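Side-chain contacts in prolyl-ACP dehydrogenase (PDB 4IRN), which oxidises a prolyl group tethered to an acyl carrier protein, using FAD, in the biosynthesis of the cyanotoxin anatoxin-a: residues M239-A244 against A393-F398; G281-A286 against F398-S403; L336-W341 against L350-M355. All blocks are in the same frame, centred on the assembly; numbering follows the deposited sequence.

Contact 1 of 3, residues M239-A244 against A393-F398. With FAD (flavin-adenine dinucleotide), chain I.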
loop_
_atom_site.group_PDB
_atom_site.type_symbol
_atom_site.label_atom_id
_atom_site.label_comp_id
_atom_site.label_asym_id
_atom_site.label_seq_id
_atom_site.Cartn_x
_atom_site.Cartn_y
_atom_site.Cartn_z
ATOM N N MET A 239 4.615 -20.458 -14.942
ATOM C CA MET A 239 3.296 -19.884 -14.637
ATOM C C MET A 239 2.600 -19.288 -15.871
ATOM O O MET A 239 1.518 -19.744 -16.254
ATOM C CB MET A 239 3.413 -18.853 -13.497
ATOM C CG MET A 239 2.091 -18.236 -13.115
ATOM S SD MET A 239 2.227 -17.296 -11.600
ATOM C CE MET A 239 0.600 -17.394 -11.005
ATOM N N GLY A 240 3.230 -18.273 -16.450
ATOM C CA GLY A 240 2.772 -17.590 -17.652
ATOM C C GLY A 240 3.891 -17.553 -18.669
ATOM O O GLY A 240 4.904 -18.231 -18.489
ATOM N N MET A 241 3.723 -16.755 -19.740
ATOM C CA MET A 241 4.670 -16.633 -20.859
ATOM C C MET A 241 4.982 -18.023 -21.457
ATOM O O MET A 241 6.072 -18.249 -21.979
ATOM C CB MET A 241 5.953 -15.869 -20.463
ATOM C CG MET A 241 5.719 -14.448 -19.995
ATOM S SD MET A 241 5.074 -13.353 -21.263
ATOM C CE MET A 241 5.264 -11.787 -20.468
ATOM N N ARG A 242 3.992 -18.940 -21.381
ATOM C CA ARG A 242 4.045 -20.335 -21.834
ATOM C C ARG A 242 4.218 -20.510 -23.347
ATOM O O ARG A 242 4.628 -21.580 -23.797
ATOM C CB ARG A 242 2.832 -21.117 -21.295
ATOM C CG ARG A 242 2.910 -21.334 -19.788
ATOM C CD ARG A 242 1.603 -21.750 -19.149
ATOM N NE ARG A 242 1.255 -23.154 -19.404
ATOM C CZ ARG A 242 1.665 -24.194 -18.675
ATOM N NH1 ARG A 242 2.489 -24.014 -17.649
ATOM N NH2 ARG A 242 1.276 -25.419 -18.980
ATOM N N THR A 243 3.954 -19.443 -24.117
ATOM C CA THR A 243 4.087 -19.415 -25.570
ATOM C C THR A 243 5.482 -18.908 -25.975
ATOM O O THR A 243 5.732 -18.653 -27.155
ATOM C CB THR A 243 2.912 -18.664 -26.201
ATOM O OG1 THR A 243 2.905 -17.340 -25.683
ATOM C CG2 THR A 243 1.566 -19.334 -25.917
ATOM N N ALA A 244 6.390 -18.782 -24.984
ATOM C CA ALA A 244 7.785 -18.378 -25.166
ATOM C C ALA A 244 8.655 -19.506 -24.622
ATOM O O ALA A 244 8.456 -19.946 -23.488
ATOM C CB ALA A 244 8.075 -17.077 -24.424
ATOM N N ALA A 393 2.020 -11.393 -16.668
ATOM C CA ALA A 393 2.494 -10.164 -16.026
ATOM C C ALA A 393 3.562 -10.397 -14.950
ATOM O O ALA A 393 4.465 -9.569 -14.824
ATOM C CB ALA A 393 1.322 -9.389 -15.438
ATOM N N ILE A 394 3.459 -11.498 -14.173
ATOM C CA ILE A 394 4.409 -11.818 -13.100
ATOM C C ILE A 394 5.844 -11.955 -13.610
ATOM O O ILE A 394 6.760 -11.438 -12.972
ATOM C CB ILE A 394 3.946 -13.030 -12.248
ATOM C CG1 ILE A 394 2.628 -12.689 -11.518
ATOM C CG2 ILE A 394 5.026 -13.468 -11.239
ATOM C CD1 ILE A 394 1.846 -13.845 -11.079
ATOM N N ALA A 395 6.029 -12.608 -14.774
ATOM C CA ALA A 395 7.330 -12.825 -15.416
ATOM C C ALA A 395 8.189 -11.556 -15.459
ATOM O O ALA A 395 9.387 -11.628 -15.185
ATOM C CB ALA A 395 7.135 -13.367 -16.820
ATOM N N SER A 396 7.549 -10.391 -15.744
ATOM C CA SER A 396 8.170 -9.065 -15.842
ATOM C C SER A 396 8.885 -8.624 -14.571
ATOM O O SER A 396 9.756 -7.763 -14.643
ATOM C CB SER A 396 7.147 -8.020 -16.280
ATOM O OG SER A 396 6.191 -7.760 -15.264
ATOM N N LYS A 397 8.530 -9.227 -13.421
ATOM C CA LYS A 397 9.120 -8.959 -12.104
ATOM C C LYS A 397 10.427 -9.744 -11.921
ATOM O O LYS A 397 11.134 -9.519 -10.932
ATOM C CB LYS A 397 8.122 -9.296 -10.981
ATOM C CG LYS A 397 6.932 -8.351 -10.936
ATOM C CD LYS A 397 6.031 -8.600 -9.763
ATOM C CE LYS A 397 6.400 -7.768 -8.568
ATOM N NZ LYS A 397 5.339 -7.871 -7.541
ATOM N N PHE A 398 10.752 -10.650 -12.883
ATOM C CA PHE A 398 11.955 -11.492 -12.844
ATOM C C PHE A 398 12.902 -11.296 -14.026
ATOM O O PHE A 398 14.113 -11.181 -13.802
ATOM C CB PHE A 398 11.595 -12.966 -12.615
ATOM C CG PHE A 398 10.702 -13.150 -11.412
ATOM C CD1 PHE A 398 11.185 -12.929 -10.127
ATOM C CD2 PHE A 398 9.360 -13.474 -11.567
ATOM C CE1 PHE A 398 10.355 -13.065 -9.018
ATOM C CE2 PHE A 398 8.527 -13.614 -10.457
ATOM C CZ PHE A 398 9.031 -13.403 -9.191
HETATM P PA FAD I . 18.385 -14.363 -7.492
HETATM O O1A FAD I . 19.227 -13.461 -8.304
HETATM O O2A FAD I . 18.850 -15.749 -7.074
HETATM O O5B FAD I . 18.041 -13.671 -6.116
HETATM C C5B FAD I . 17.128 -14.301 -5.202
HETATM C C4B FAD I . 16.268 -13.231 -4.586
HETATM O O4B FAD I . 17.073 -12.408 -3.726
HETATM C C3B FAD I . 15.554 -12.315 -5.582
HETATM O O3B FAD I . 14.150 -12.434 -5.405
HETATM C C2B FAD I . 16.072 -10.896 -5.294
HETATM O O2B FAD I . 14.982 -10.029 -5.021
HETATM C C1B FAD I . 16.901 -11.033 -4.016
HETATM N N9A FAD I . 18.216 -10.396 -4.083
HETATM C C8A FAD I . 19.340 -10.893 -4.687
HETATM N N7A FAD I . 20.371 -10.082 -4.645
HETATM C C5A FAD I . 19.897 -8.975 -3.966
HETATM C C6A FAD I . 20.500 -7.746 -3.599
HETATM N N6A FAD I . 21.767 -7.427 -3.872
HETATM N N1A FAD I . 19.738 -6.845 -2.940
HETATM C C2A FAD I . 18.472 -7.160 -2.658
HETATM N N3A FAD I . 17.807 -8.284 -2.939
HETATM C C4A FAD I . 18.568 -9.155 -3.604
HETATM N N1 FAD I . 18.530 -14.430 -18.242
HETATM C C2 FAD I . 19.350 -14.408 -19.347
HETATM O O2 FAD I . 20.563 -14.235 -19.227
HETATM N N3 FAD I . 18.819 -14.608 -20.620
HETATM C C4 FAD I . 17.496 -14.840 -20.906
HETATM O O4 FAD I . 17.141 -15.005 -22.073
HETATM C C4X FAD I . 16.620 -14.873 -19.733
HETATM N N5 FAD I . 15.343 -15.123 -19.920
HETATM C C5X FAD I . 14.531 -15.217 -18.790
HETATM C C6 FAD I . 13.170 -15.481 -18.973
HETATM C C7 FAD I . 12.298 -15.569 -17.894
HETATM C C7M FAD I . 10.824 -15.762 -18.139
HETATM C C8 FAD I . 12.803 -15.410 -16.584
HETATM C C8M FAD I . 11.903 -15.488 -15.379
HETATM C C9 FAD I . 14.157 -15.166 -16.397
HETATM C C9A FAD I . 15.035 -15.057 -17.471
HETATM N N10 FAD I . 16.424 -14.788 -17.313
HETATM C C10 FAD I . 17.233 -14.671 -18.415
HETATM C "C1'" FAD I . 16.993 -14.724 -15.948
HETATM C "C2'" FAD I . 16.425 -13.524 -15.204
HETATM O "O2'" FAD I . 17.048 -12.309 -15.614
HETATM C "C3'" FAD I . 16.521 -13.735 -13.694
HETATM O "O3'" FAD I . 15.208 -13.848 -13.151
HETATM C "C4'" FAD I . 17.289 -12.643 -12.947
HETATM O "O4'" FAD I . 18.625 -12.558 -13.448
HETATM C "C5'" FAD I . 17.251 -12.811 -11.439
HETATM O "O5'" FAD I . 17.978 -13.985 -11.043
HETATM P P FAD I . 17.299 -15.049 -10.048
HETATM O O1P FAD I . 15.861 -15.244 -10.349
HETATM O O2P FAD I . 18.310 -16.151 -10.260
HETATM O O3P FAD I . 17.160 -14.646 -8.505
#
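Met239 and Met241 reach from a loop of the middle domain onto Ile394 and Ala395, in the C-terminal part of helix 386-395 in the C-terminal domain, so this buried, wholly apolar contact joins two domains of the acyl-CoA dehydrogenase fold beside the flavin. Met241 makes the first of the two touches. Its CB heads for the helix, and CG, set beside the backbone N (chi1 -60°), lies 3.6 Å from CB of Ala395. The chain then bends at chi2 (-65°), which turns SD away from that methyl and leaves CE near the Tyr399 hydroxyl. Met239 behaves differently: its chain runs out extended and crosses the Ile394 side chain at a slant. SD of Met239 sits 3.5 Å from Ile394 CD1, and the terminal CE of Met239 is 3.8 Å from the same methyl, so a single methyl meets both the sulfur and the terminal carbon.

No hydrogen bond links the two segments directly. The loop is held by Arg391 and Asp392, just before the segment 393-398: Arg391 NH1 bonds Met239 O, and Asp392 OD1 accepts from Met241 N. Tyr380 of the second subunit packs on Met239, Ile394 and Ala395. Met241 opens a type I turn that ends at Ala244, in which Ala244 N bonds Met241 O at 3.1 Å.

Further along, the chain arrives at the cofactor. CB of Phe398 packs 3.8 Å from the flavin methyl C8M, while the ribityl hydroxyl O3' of FAD donates a hydrogen bond to Phe398 O at 3.0 Å.

Contact 2 of 3, residues G281-A286 against F398-S403. With FAD (flavin-adenine dinucleotide), chain I.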
loop_
_atom_site.group_PDB
_atom_site.type_symbol
_atom_site.label_atom_id
_atom_site.label_comp_id
_atom_site.label_asym_id
_atom_site.label_seq_id
_atom_site.Cartn_x
_atom_site.Cartn_y
_atom_site.Cartn_z
ATOM N N GLY A 281 14.111 -0.716 -20.499
ATOM C CA GLY A 281 13.296 0.381 -20.994
ATOM C C GLY A 281 12.279 0.043 -22.067
ATOM O O GLY A 281 11.283 0.757 -22.194
ATOM N N PHE A 282 12.521 -1.021 -22.875
ATOM C CA PHE A 282 11.644 -1.340 -24.001
ATOM C C PHE A 282 10.953 -2.702 -24.057
ATOM O O PHE A 282 10.040 -2.870 -24.871
ATOM C CB PHE A 282 12.319 -0.953 -25.328
ATOM C CG PHE A 282 12.789 0.484 -25.317
ATOM C CD1 PHE A 282 11.881 1.529 -25.407
ATOM C CD2 PHE A 282 14.131 0.791 -25.139
ATOM C CE1 PHE A 282 12.307 2.846 -25.330
ATOM C CE2 PHE A 282 14.554 2.113 -25.071
ATOM C CZ PHE A 282 13.638 3.129 -25.163
ATOM N N ILE A 283 11.351 -3.662 -23.199
ATOM C CA ILE A 283 10.714 -4.984 -23.151
ATOM C C ILE A 283 9.239 -4.886 -22.696
ATOM O O ILE A 283 8.425 -5.726 -23.079
ATOM C CB ILE A 283 11.550 -6.013 -22.324
ATOM C CG1 ILE A 283 11.260 -7.462 -22.742
ATOM C CG2 ILE A 283 11.416 -5.818 -20.798
ATOM C CD1 ILE A 283 12.496 -8.347 -22.826
ATOM N N LEU A 284 8.907 -3.846 -21.905
ATOM C CA LEU A 284 7.575 -3.621 -21.347
ATOM C C LEU A 284 6.769 -2.536 -22.067
ATOM O O LEU A 284 5.721 -2.123 -21.568
ATOM C CB LEU A 284 7.669 -3.349 -19.825
ATOM C CG LEU A 284 8.134 -4.507 -18.926
ATOM C CD1 LEU A 284 8.147 -4.083 -17.470
ATOM C CD2 LEU A 284 7.254 -5.733 -19.094
ATOM N N ALA A 285 7.241 -2.094 -23.251
ATOM C CA ALA A 285 6.566 -1.086 -24.068
ATOM C C ALA A 285 5.191 -1.607 -24.491
ATOM O O ALA A 285 4.203 -0.870 -24.415
ATOM C CB ALA A 285 7.403 -0.755 -25.293
ATOM N N ALA A 286 5.126 -2.895 -24.885
ATOM C CA ALA A 286 3.895 -3.561 -25.306
ATOM C C ALA A 286 2.957 -3.845 -24.136
ATOM O O ALA A 286 1.744 -3.862 -24.336
ATOM C CB ALA A 286 4.223 -4.832 -26.038
ATOM N N PHE A 398 10.752 -10.650 -12.883
ATOM C CA PHE A 398 11.955 -11.492 -12.844
ATOM C C PHE A 398 12.902 -11.296 -14.026
ATOM O O PHE A 398 14.113 -11.181 -13.802
ATOM C CB PHE A 398 11.595 -12.966 -12.615
ATOM C CG PHE A 398 10.702 -13.150 -11.412
ATOM C CD1 PHE A 398 11.185 -12.929 -10.127
ATOM C CD2 PHE A 398 9.360 -13.474 -11.567
ATOM C CE1 PHE A 398 10.355 -13.065 -9.018
ATOM C CE2 PHE A 398 8.527 -13.614 -10.457
ATOM C CZ PHE A 398 9.031 -13.403 -9.191
ATOM N N TYR A 399 12.372 -11.232 -15.277
ATOM C CA TYR A 399 13.244 -10.967 -16.422
ATOM C C TYR A 399 13.621 -9.491 -16.457
ATOM O O TYR A 399 12.886 -8.664 -15.899
ATOM C CB TYR A 399 12.693 -11.501 -17.754
ATOM C CG TYR A 399 11.419 -10.869 -18.258
ATOM C CD1 TYR A 399 11.431 -9.615 -18.865
ATOM C CD2 TYR A 399 10.226 -11.585 -18.280
ATOM C CE1 TYR A 399 10.268 -9.049 -19.380
ATOM C CE2 TYR A 399 9.061 -11.036 -18.810
ATOM C CZ TYR A 399 9.084 -9.764 -19.348
ATOM O OH TYR A 399 7.929 -9.231 -19.862
ATOM N N SER A 400 14.798 -9.171 -17.042
ATOM C CA SER A 400 15.403 -7.825 -17.123
ATOM C C SER A 400 15.853 -7.327 -15.731
ATOM O O SER A 400 16.223 -6.162 -15.574
ATOM C CB SER A 400 14.461 -6.819 -17.795
ATOM O OG SER A 400 13.964 -7.291 -19.037
ATOM N N GLY A 401 15.832 -8.228 -14.747
ATOM C CA GLY A 401 16.188 -7.945 -13.363
ATOM C C GLY A 401 14.971 -7.900 -12.463
ATOM O O GLY A 401 13.886 -7.505 -12.900
ATOM N N THR A 402 15.139 -8.312 -11.192
ATOM C CA THR A 402 14.060 -8.313 -10.197
ATOM C C THR A 402 13.778 -6.891 -9.725
ATOM O O THR A 402 14.641 -6.022 -9.872
ATOM C CB THR A 402 14.387 -9.210 -8.995
ATOM O OG1 THR A 402 15.500 -8.670 -8.297
ATOM C CG2 THR A 402 14.628 -10.665 -9.370
ATOM N N SER A 403 12.587 -6.665 -9.118
ATOM C CA SER A 403 12.166 -5.361 -8.587
ATOM C C SER A 403 13.177 -4.817 -7.566
ATOM O O SER A 403 13.500 -3.629 -7.604
ATOM C CB SER A 403 10.768 -5.456 -7.987
ATOM O OG SER A 403 9.822 -5.802 -8.986
HETATM P PA FAD I . 18.385 -14.363 -7.492
HETATM O O1A FAD I . 19.227 -13.461 -8.304
HETATM O O2A FAD I . 18.850 -15.749 -7.074
HETATM O O5B FAD I . 18.041 -13.671 -6.116
HETATM C C5B FAD I . 17.128 -14.301 -5.202
HETATM C C4B FAD I . 16.268 -13.231 -4.586
HETATM O O4B FAD I . 17.073 -12.408 -3.726
HETATM C C3B FAD I . 15.554 -12.315 -5.582
HETATM O O3B FAD I . 14.150 -12.434 -5.405
HETATM C C2B FAD I . 16.072 -10.896 -5.294
HETATM O O2B FAD I . 14.982 -10.029 -5.021
HETATM C C1B FAD I . 16.901 -11.033 -4.016
HETATM N N9A FAD I . 18.216 -10.396 -4.083
HETATM C C8A FAD I . 19.340 -10.893 -4.687
HETATM N N7A FAD I . 20.371 -10.082 -4.645
HETATM C C5A FAD I . 19.897 -8.975 -3.966
HETATM C C6A FAD I . 20.500 -7.746 -3.599
HETATM N N6A FAD I . 21.767 -7.427 -3.872
HETATM N N1A FAD I . 19.738 -6.845 -2.940
HETATM C C2A FAD I . 18.472 -7.160 -2.658
HETATM N N3A FAD I . 17.807 -8.284 -2.939
HETATM C C4A FAD I . 18.568 -9.155 -3.604
HETATM N N1 FAD I . 18.530 -14.430 -18.242
HETATM C C2 FAD I . 19.350 -14.408 -19.347
HETATM O O2 FAD I . 20.563 -14.235 -19.227
HETATM N N3 FAD I . 18.819 -14.608 -20.620
HETATM C C4 FAD I . 17.496 -14.840 -20.906
HETATM O O4 FAD I . 17.141 -15.005 -22.073
HETATM C C4X FAD I . 16.620 -14.873 -19.733
HETATM N N5 FAD I . 15.343 -15.123 -19.920
HETATM C C5X FAD I . 14.531 -15.217 -18.790
HETATM C C6 FAD I . 13.170 -15.481 -18.973
HETATM C C7 FAD I . 12.298 -15.569 -17.894
HETATM C C7M FAD I . 10.824 -15.762 -18.139
HETATM C C8 FAD I . 12.803 -15.410 -16.584
HETATM C C8M FAD I . 11.903 -15.488 -15.379
HETATM C C9 FAD I . 14.157 -15.166 -16.397
HETATM C C9A FAD I . 15.035 -15.057 -17.471
HETATM N N10 FAD I . 16.424 -14.788 -17.313
HETATM C C10 FAD I . 17.233 -14.671 -18.415
HETATM C "C1'" FAD I . 16.993 -14.724 -15.948
HETATM C "C2'" FAD I . 16.425 -13.524 -15.204
HETATM O "O2'" FAD I . 17.048 -12.309 -15.614
HETATM C "C3'" FAD I . 16.521 -13.735 -13.694
HETATM O "O3'" FAD I . 15.208 -13.848 -13.151
HETATM C "C4'" FAD I . 17.289 -12.643 -12.947
HETATM O "O4'" FAD I . 18.625 -12.558 -13.448
HETATM C "C5'" FAD I . 17.251 -12.811 -11.439
HETATM O "O5'" FAD I . 17.978 -13.985 -11.043
HETATM P P FAD I . 17.299 -15.049 -10.048
HETATM O O1P FAD I . 15.861 -15.244 -10.349
HETATM O O2P FAD I . 18.310 -16.151 -10.260
HETATM O O3P FAD I . 17.160 -14.646 -8.505
HETATM O O HOH W 1 7.518 -8.510 -22.555
#
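Ile283 and Tyr399 meet in two ways at once: their side chains pack directly, and one water joins Ile283 O to the tyrosine hydroxyl. The contact lies in the largely helical C-terminal domain of the acyl-CoA dehydrogenase fold, where the break between helices 268-282 and 285-304 faces a type II turn, Phe398 to Gly401, at the flavin. The water donates to Ile283 O at 3.0 Å and lies 2.8 Å from Tyr399 OH, so it bridges the two segments, which share no direct hydrogen bond.

The isoleucine comes at the ring from its edge. CG2 of Ile283 lies near the ring plane, 3.7 Å from Tyr399 CE1, and the same methyl is 3.4 Å from Ser400 OG, filling the angle between the two residues. That hydroxyl has its polar partner in Glu279. Leu284 adds CD2, obliquely placed, 3.6 Å from Tyr399 OH.

Tyr399 CG sits between the backbone N and the carbonyl carbon (chi1 65°), a rotamer that sends the ring toward Ile283, where it also stacks with Phe122 of the FAD pocket. Thr402 occupies the N-cap of helix 403-414, its OG1 making a weak bond to Ile405 N. Back at the cofactor, Tyr399 CB lies 4.1 Å from both C7 and C8 of the flavin.

Contact 3 of 3, residues L336-W341 against L350-M355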
loop_
_atom_site.group_PDB
_atom_site.type_symbol
_atom_site.label_atom_id
_atom_site.label_comp_id
_atom_site.label_asym_id
_atom_site.label_seq_id
_atom_site.Cartn_x
_atom_site.Cartn_y
_atom_site.Cartn_z
ATOM N N LEU A 336 7.925 5.146 -20.102
ATOM C CA LEU A 336 8.276 4.578 -21.399
ATOM C C LEU A 336 8.756 5.658 -22.370
ATOM O O LEU A 336 9.766 5.456 -23.047
ATOM C CB LEU A 336 7.085 3.799 -21.989
ATOM C CG LEU A 336 7.268 3.213 -23.391
ATOM C CD1 LEU A 336 8.408 2.196 -23.436
ATOM C CD2 LEU A 336 5.975 2.639 -23.916
ATOM N N TYR A 337 8.023 6.775 -22.456
ATOM C CA TYR A 337 8.351 7.880 -23.350
ATOM C C TYR A 337 9.537 8.733 -22.986
ATOM O O TYR A 337 10.132 9.333 -23.875
ATOM C CB TYR A 337 7.108 8.651 -23.812
ATOM C CG TYR A 337 6.194 7.716 -24.573
ATOM C CD1 TYR A 337 6.582 7.183 -25.794
ATOM C CD2 TYR A 337 4.999 7.262 -24.018
ATOM C CE1 TYR A 337 5.834 6.210 -26.432
ATOM C CE2 TYR A 337 4.211 6.322 -24.683
ATOM C CZ TYR A 337 4.628 5.820 -25.902
ATOM O OH TYR A 337 3.863 4.907 -26.563
ATOM N N LYS A 338 9.949 8.714 -21.713
ATOM C CA LYS A 338 11.149 9.412 -21.252
ATOM C C LYS A 338 12.401 8.657 -21.764
ATOM O O LYS A 338 13.289 9.279 -22.347
ATOM C CB LYS A 338 11.154 9.560 -19.708
ATOM C CG LYS A 338 12.435 10.150 -19.130
ATOM C CD LYS A 338 12.437 11.666 -18.921
ATOM C CE LYS A 338 13.799 12.136 -18.454
ATOM N NZ LYS A 338 13.752 12.879 -17.164
ATOM N N VAL A 339 12.456 7.326 -21.533
ATOM C CA VAL A 339 13.538 6.432 -21.965
ATOM C C VAL A 339 13.672 6.477 -23.494
ATOM O O VAL A 339 14.785 6.621 -24.008
ATOM C CB VAL A 339 13.336 4.978 -21.456
ATOM C CG1 VAL A 339 14.476 4.071 -21.899
ATOM C CG2 VAL A 339 13.217 4.936 -19.950
ATOM N N ALA A 340 12.526 6.366 -24.208
ATOM C CA ALA A 340 12.439 6.418 -25.667
ATOM C C ALA A 340 13.055 7.703 -26.204
ATOM O O ALA A 340 13.846 7.638 -27.140
ATOM C CB ALA A 340 10.989 6.285 -26.124
ATOM N N TRP A 341 12.760 8.850 -25.565
ATOM C CA TRP A 341 13.295 10.157 -25.944
ATOM C C TRP A 341 14.812 10.206 -25.716
ATOM O O TRP A 341 15.556 10.554 -26.635
ATOM C CB TRP A 341 12.590 11.284 -25.159
ATOM C CG TRP A 341 13.000 12.664 -25.584
ATOM C CD1 TRP A 341 12.475 13.392 -26.609
ATOM C CD2 TRP A 341 14.056 13.459 -25.025
ATOM N NE1 TRP A 341 13.121 14.603 -26.711
ATOM C CE2 TRP A 341 14.100 14.668 -25.755
ATOM C CE3 TRP A 341 14.973 13.269 -23.972
ATOM C CZ2 TRP A 341 15.008 15.692 -25.458
ATOM C CZ3 TRP A 341 15.880 14.282 -23.684
ATOM C CH2 TRP A 341 15.890 15.476 -24.423
ATOM N N LEU A 350 20.355 4.273 -18.148
ATOM C CA LEU A 350 20.223 3.076 -17.304
ATOM C C LEU A 350 19.336 3.326 -16.079
ATOM O O LEU A 350 18.563 2.448 -15.705
ATOM C CB LEU A 350 21.591 2.506 -16.905
ATOM C CG LEU A 350 21.610 1.121 -16.232
ATOM C CD1 LEU A 350 21.429 -0.002 -17.239
ATOM C CD2 LEU A 350 22.900 0.915 -15.506
ATOM N N LEU A 351 19.425 4.521 -15.477
ATOM C CA LEU A 351 18.583 4.905 -14.340
ATOM C C LEU A 351 17.117 4.981 -14.775
ATOM O O LEU A 351 16.258 4.450 -14.085
ATOM C CB LEU A 351 19.045 6.265 -13.762
ATOM C CG LEU A 351 18.120 6.982 -12.754
ATOM C CD1 LEU A 351 17.985 6.202 -11.447
ATOM C CD2 LEU A 351 18.603 8.387 -12.492
ATOM N N GLU A 352 16.844 5.623 -15.923
ATOM C CA GLU A 352 15.498 5.799 -16.456
ATOM C C GLU A 352 14.876 4.486 -16.916
ATOM O O GLU A 352 13.671 4.305 -16.750
ATOM C CB GLU A 352 15.474 6.865 -17.555
ATOM C CG GLU A 352 15.665 8.281 -17.025
ATOM C CD GLU A 352 17.072 8.715 -16.636
ATOM O OE1 GLU A 352 18.047 8.011 -16.989
ATOM O OE2 GLU A 352 17.198 9.778 -15.987
ATOM N N ALA A 353 15.690 3.568 -17.465
ATOM C CA ALA A 353 15.247 2.247 -17.920
ATOM C C ALA A 353 14.895 1.372 -16.722
ATOM O O ALA A 353 13.930 0.607 -16.792
ATOM C CB ALA A 353 16.336 1.584 -18.746
ATOM N N SER A 354 15.666 1.502 -15.619
ATOM C CA SER A 354 15.461 0.755 -14.379
ATOM C C SER A 354 14.190 1.206 -13.683
ATOM O O SER A 354 13.441 0.365 -13.195
ATOM C CB SER A 354 16.663 0.901 -13.458
ATOM O OG SER A 354 17.834 0.392 -14.076
ATOM N N MET A 355 13.925 2.533 -13.675
ATOM C CA MET A 355 12.717 3.136 -13.098
ATOM C C MET A 355 11.480 2.693 -13.885
ATOM O O MET A 355 10.446 2.387 -13.278
ATOM C CB MET A 355 12.816 4.666 -13.098
ATOM C CG MET A 355 13.793 5.204 -12.078
ATOM S SD MET A 355 13.871 7.005 -12.059
ATOM C CE MET A 355 12.524 7.354 -11.047
#
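Helices 316-344 and 350-375 run antiparallel here as a helical hairpin, the axes of the two short segments 9.1 Å apart at an angle of 155°. The pair belongs to the helical C-terminal domain of the acyl-CoA dehydrogenase fold, well away from the flavin. The backbones come nearest at Val339 and Glu352, whose CA atoms are 5.9 Å apart.

Val339 and Glu352 carry the contact about equally. CG2 of Val339 lies against the opposing backbone, where it meets the Glu352 carbonyl and reaches Ala353 N; CG1 of Val339, anti to the backbone N (chi1 -179°), faces Ala353 CB at 4.4 Å. On the inner side Phe282 of helix 268-282 packs against Val339 as well.

Toward solvent, Lys338 CG and Glu352 CG come within 4.3 Å, a marginal contact. Their charged ends do not meet: Lys338 NZ stays 4.8 Å from Glu352 OE2, an attraction that is probably modest, and the lysine has a long, weak ion pair with Glu330 of the third subunit.

At the centre of the interface, Val339 CG2 is 3.8 Å from Glu352 CB and 3.3 Å from Glu352 O.

Overall arrangement
Coming from the N terminus, the chain passes 239-244 in the middle domain, then 281-286 at the break between two helices, before reaching 336-341. Contact 3 closes first, a short hairpin made when 350-355 returns alongside. Contact 1 closes next, at 393-398, and contact 2 directly after it at 398-403; these two loops cross, share Phe398, and both enclose contact 3. Contact 1 ties the middle domain to the C-terminal helices, whereas contacts 2 and 3 lie within those helices. Phe282 packs on Ala340 to join contacts 2 and 3, and Leu284 meets Ser396 between contacts 1 and 2, so contact 2 touches both of the others.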